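PDB 2VSH: 2-c-methyl-d-erythritol 4-phosphate cytidylyltransferase from Streptococcus pneumoniae, which catalyses the transfer of the cytidylyl group of CTP to D-ribitol 5-phosphate, giving the CDP-activated ribitol used for teichoic acid precursors. Local coordinates for residues A[128-131]-A[132-136]; A[199-203]-A[204-208]. One frame throughout, in Å; residues are numbered along the deposited sequence.

How the contacts relate
Two helix ends in one enzyme show two ways of leaving a helix for a strand. Contact 1 ends helix 121-133 ahead of strand 136-142; contact 2 ends helix 197-203 ahead of strand 208-212, the neighbour of 136-142 in the mixed sheet. Both are partly buried: Ile128, Ala131, Ile200, Phe201 and Val208 are buried, while the glutamines, Lys204 and Lys206 are exposed. Contact 1 relies on backbone turns and a histidine, away from the annotated sites, whereas contact 2 has a glycine-closed Schellman motif and a hydrophobic pair, and its Ile200 side chain lies about 4 Å from that of Asn87, a CTP-binding residue. They meet where Asp135 OD2 accepts Asp207 N at 2.7 Å.

Contact 1: A[128-131]-A[132-136]; sequences IQLA and QNHDA
His134 turns its ring back toward Leu130 by a first torsion of -53°, which sets CG beside its own backbone N, and Gln132 takes the same kind of first torsion, -60°, which lays CG beside the carbonyls of Ile128 and Gln129. This is the C-terminal end of helix 121-133, where the helix gives way to a short loop leading into strand 136-142 of the central sheet of this GT-A-type fold. Here the backbone closes in three-residue steps: Gln132 N donates to Gln129 O at 3.2 Å, with an N-H...O angle of 150°, and Asn133 N donates to Leu130 O, also at 3.2 Å. In both cases the donor stands well above the carbonyl plane.

Side chains lie over the last carbonyls: Gln132 CB is 3.3 Å from Gln129 O, and Gln132 CG is 3.5 Å from Ile128 O. Beyond CG the chain runs extended back along the helix, and NE2 comes alongside Gln129 CA at 3.8 Å. The imidazole of His134 approaches with its edge, CD2 lying 3.1 Å from Leu130 O and that oxygen near the ring plane. The rotation of the ring is fixed from its far side, since ND1 is hydrogen-bonded to Asp207 OD1, and that carboxylate would tend to favour a protonated imidazole. On the sheet side, Leu130 and Ala131 pack on Val137 of the strand that follows, so the turn folds the helix onto its own continuation. Ala131 O and His134 O, two acceptors, are brought within 3.1 Å of each other; the guanidinium of Arg175 serves both, with NH1 bonded to His134 O and NH2 more weakly to Ala131 O.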
loop_
_atom_site.group_PDB
_atom_site.type_symbol
_atom_site.label_atom_id
_atom_site.label_comp_id
_atom_site.label_asym_id
_atom_site.label_seq_id
_atom_site.Cartn_x
_atom_site.Cartn_y
_atom_site.Cartn_z
ATOM N N ILE A 128 -10.894 4.896 21.886
ATOM C CA ILE A 128 -11.855 5.410 22.855
ATOM C C ILE A 128 -11.239 6.558 23.664
ATOM O O ILE A 128 -11.877 7.589 23.880
ATOM C CB ILE A 128 -12.381 4.277 23.783
ATOM C CG1 ILE A 128 -13.276 3.312 22.973
ATOM C CG2 ILE A 128 -13.135 4.862 24.984
ATOM C CD1 ILE A 128 -13.431 1.907 23.613
ATOM N N GLN A 129 -9.998 6.383 24.104
ATOM C CA GLN A 129 -9.352 7.388 24.938
ATOM C C GLN A 129 -9.113 8.702 24.178
ATOM O O GLN A 129 -9.439 9.778 24.680
ATOM C CB GLN A 129 -8.034 6.849 25.498
ATOM C CG GLN A 129 -7.297 7.845 26.393
ATOM C CD GLN A 129 -5.862 7.427 26.686
ATOM O OE1 GLN A 129 -5.295 6.578 25.990
ATOM N NE2 GLN A 129 -5.272 8.016 27.717
ATOM N N LEU A 130 -8.537 8.597 22.981
ATOM C CA LEU A 130 -8.347 9.745 22.079
ATOM C C LEU A 130 -9.662 10.474 21.719
ATOM O O LEU A 130 -9.694 11.712 21.656
ATOM C CB LEU A 130 -7.591 9.297 20.827
ATOM C CG LEU A 130 -6.078 9.486 20.610
ATOM C CD1 LEU A 130 -5.300 10.058 21.796
ATOM C CD2 LEU A 130 -5.426 8.234 20.087
ATOM N N ALA A 131 -10.756 9.729 21.530
ATOM C CA ALA A 131 -12.062 10.349 21.219
ATOM C C ALA A 131 -12.567 11.321 22.307
ATOM O O ALA A 131 -13.388 12.201 22.031
ATOM C CB ALA A 131 -13.117 9.282 20.904
ATOM N N GLN A 132 -12.057 11.176 23.532
ATOM C CA GLN A 132 -12.482 12.029 24.644
ATOM C C GLN A 132 -12.055 13.481 24.445
ATOM O O GLN A 132 -12.808 14.391 24.766
ATOM C CB GLN A 132 -11.962 11.503 25.990
ATOM C CG GLN A 132 -12.443 10.088 26.314
ATOM C CD GLN A 132 -11.832 9.522 27.597
ATOM O OE1 GLN A 132 -11.350 10.263 28.467
ATOM N NE2 GLN A 132 -11.858 8.195 27.720
ATOM N N ASN A 133 -10.864 13.701 23.894
ATOM C CA ASN A 133 -10.383 15.071 23.721
ATOM C C ASN A 133 -10.248 15.538 22.272
ATOM O O ASN A 133 -9.679 16.597 22.009
ATOM C CB ASN A 133 -9.079 15.291 24.510
ATOM C CG ASN A 133 -8.436 13.984 24.933
ATOM O OD1 ASN A 133 -8.313 13.047 24.127
ATOM N ND2 ASN A 133 -8.051 13.895 26.203
ATOM N N HIS A 134 -10.783 14.765 21.334
ATOM C CA HIS A 134 -10.724 15.173 19.935
ATOM C C HIS A 134 -12.064 14.985 19.239
ATOM O O HIS A 134 -12.980 14.389 19.803
ATOM C CB HIS A 134 -9.578 14.462 19.221
ATOM C CG HIS A 134 -8.257 14.619 19.915
ATOM N ND1 HIS A 134 -7.535 15.794 19.888
ATOM C CD2 HIS A 134 -7.547 13.763 20.686
ATOM C CE1 HIS A 134 -6.422 15.646 20.590
ATOM N NE2 HIS A 134 -6.404 14.419 21.080
ATOM N N ASP A 135 -12.196 15.531 18.035
ATOM C CA ASP A 135 -13.452 15.411 17.290
ATOM C C ASP A 135 -13.599 14.000 16.738
ATOM O O ASP A 135 -14.698 13.419 16.768
ATOM C CB ASP A 135 -13.517 16.453 16.179
ATOM C CG ASP A 135 -13.614 17.860 16.725
ATOM O OD1 ASP A 135 -14.428 18.074 17.636
ATOM O OD2 ASP A 135 -12.893 18.741 16.247
ATOM N N ALA A 136 -12.484 13.447 16.268
ATOM C CA ALA A 136 -12.483 12.087 15.739
ATOM C C ALA A 136 -11.096 11.460 15.869
ATOM O O ALA A 136 -10.139 12.133 16.246
ATOM C CB ALA A 136 -12.963 12.071 14.278
#

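Contact 2: A[199-203]-A[204-208]; sequences KIFVI and KGKDV
Val202 sets its CG2 methyl against CG2 of Val208 at 3.6 Å, the two side chains crossing at about a right angle, and the same Val208 methyl reaches Phe201 CB at 3.7 Å. In both valines the touching branch lies anti to the carbonyl carbon. This packing follows on from a Schellman motif: Lys206 N donates to Phe201 O at 2.9 Å and Gly205 N to Val202 O at 3.0 Å, with Gly205 as the C-prime residue, its positive phi of 75° turning the chain back. The motif's apolar pair is Phe201 with Lys206, their CB atoms 4.0 Å apart. Val202 O is gripped again by a water that also donates to Lys206 O, bridging helix end and loop.

The lysines contribute their aliphatic stems. Lys204 CG sits 3.2 Å from Ile200 O, and a bend at chi2 carries the chain on toward Ser185, which bonds its NZ. Lys206 CB lies 3.2 Å from Phe201 O, and its CG reaches the Phe201 ring obliquely.

Helix 197-203 rests through Phe201 and Ile200 on Leu182 of helix 176-184, the Phe201 ring meeting Phe174 of strand 165-175, while Val202 and Val208 pack against Ile156 of the second subunit.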
loop_
_atom_site.group_PDB
_atom_site.type_symbol
_atom_site.label_atom_id
_atom_site.label_comp_id
_atom_site.label_asym_id
_atom_site.label_seq_id
_atom_site.Cartn_x
_atom_site.Cartn_y
_atom_site.Cartn_z
ATOM N N LYS A 199 -12.217 11.871 6.589
ATOM C CA LYS A 199 -12.121 12.945 5.575
ATOM C C LYS A 199 -13.205 14.017 5.756
ATOM O O LYS A 199 -12.944 15.205 5.596
ATOM C CB LYS A 199 -12.174 12.345 4.159
ATOM C CG LYS A 199 -12.174 13.335 2.995
ATOM C CD LYS A 199 -10.989 14.294 3.037
ATOM C CE LYS A 199 -10.935 15.197 1.814
ATOM N NZ LYS A 199 -10.473 14.453 0.597
ATOM N N ILE A 200 -14.416 13.588 6.104
ATOM C CA ILE A 200 -15.541 14.499 6.311
ATOM C C ILE A 200 -15.252 15.409 7.498
ATOM O O ILE A 200 -15.500 16.598 7.419
ATOM C CB ILE A 200 -16.862 13.740 6.534
ATOM C CG1 ILE A 200 -17.211 12.885 5.305
ATOM C CG2 ILE A 200 -18.019 14.698 6.866
ATOM C CD1 ILE A 200 -18.381 11.947 5.555
ATOM N N PHE A 201 -14.726 14.848 8.589
ATOM C CA PHE A 201 -14.321 15.652 9.749
ATOM C C PHE A 201 -13.171 16.596 9.377
ATOM O O PHE A 201 -13.198 17.779 9.719
ATOM C CB PHE A 201 -13.942 14.752 10.957
ATOM C CG PHE A 201 -15.138 14.129 11.672
ATOM C CD1 PHE A 201 -15.783 13.006 11.141
ATOM C CD2 PHE A 201 -15.592 14.651 12.876
ATOM C CE1 PHE A 201 -16.894 12.413 11.793
ATOM C CE2 PHE A 201 -16.703 14.078 13.552
ATOM C CZ PHE A 201 -17.354 12.948 12.997
ATOM N N VAL A 202 -12.169 16.078 8.665
ATOM C CA VAL A 202 -10.992 16.876 8.279
ATOM C C VAL A 202 -11.363 18.106 7.425
ATOM O O VAL A 202 -10.944 19.237 7.722
ATOM C CB VAL A 202 -9.899 15.978 7.603
ATOM C CG1 VAL A 202 -8.826 16.790 6.930
ATOM C CG2 VAL A 202 -9.274 15.052 8.633
ATOM N N ILE A 203 -12.178 17.885 6.402
ATOM C CA ILE A 203 -12.571 18.950 5.474
ATOM C C ILE A 203 -13.507 19.984 6.106
ATOM O O ILE A 203 -13.572 21.128 5.649
ATOM C CB ILE A 203 -13.143 18.392 4.125
ATOM C CG1 ILE A 203 -13.053 19.460 3.032
ATOM C CG2 ILE A 203 -14.576 17.846 4.273
ATOM C CD1 ILE A 203 -13.226 18.911 1.630
ATOM N N LYS A 204 -14.224 19.570 7.149
ATOM C CA LYS A 204 -15.050 20.482 7.939
ATOM C C LYS A 204 -14.271 21.201 9.030
ATOM O O LYS A 204 -14.867 21.840 9.900
ATOM C CB LYS A 204 -16.248 19.736 8.537
ATOM C CG LYS A 204 -17.244 19.227 7.504
ATOM C CD LYS A 204 -17.947 20.374 6.780
ATOM C CE LYS A 204 -19.054 19.867 5.862
ATOM N NZ LYS A 204 -20.001 20.971 5.487
ATOM N N GLY A 205 -12.943 21.110 8.974
ATOM C CA GLY A 205 -12.074 21.844 9.886
ATOM C C GLY A 205 -12.026 21.289 11.300
ATOM O O GLY A 205 -11.720 22.028 12.246
ATOM N N LYS A 206 -12.314 19.997 11.446
ATOM C CA LYS A 206 -12.351 19.357 12.767
ATOM C C LYS A 206 -10.994 18.739 13.169
ATOM O O LYS A 206 -10.099 18.577 12.331
ATOM C CB LYS A 206 -13.464 18.299 12.841
ATOM C CG LYS A 206 -14.860 18.772 12.408
ATOM C CD LYS A 206 -15.418 19.861 13.327
ATOM C CE LYS A 206 -16.810 20.318 12.896
ATOM N NZ LYS A 206 -17.343 21.382 13.820
ATOM N N ASP A 207 -10.869 18.406 14.459
ATOM C CA ASP A 207 -9.648 17.868 15.050
ATOM C C ASP A 207 -9.667 16.329 15.062
ATOM O O ASP A 207 -10.347 15.715 15.888
ATOM C CB ASP A 207 -9.488 18.427 16.471
ATOM C CG ASP A 207 -8.266 17.862 17.209
ATOM O OD1 ASP A 207 -8.304 17.796 18.458
ATOM O OD2 ASP A 207 -7.267 17.493 16.553
ATOM N N VAL A 208 -8.929 15.725 14.129
ATOM C CA VAL A 208 -8.860 14.275 14.006
ATOM C C VAL A 208 -7.475 13.787 14.461
ATOM O O VAL A 208 -6.476 13.959 13.751
ATOM C CB VAL A 208 -9.165 13.770 12.566
ATOM C CG1 VAL A 208 -9.343 12.252 12.553
ATOM C CG2 VAL A 208 -10.418 14.448 11.977
HETATM O O HOH W 1 -9.423 19.809 10.088
#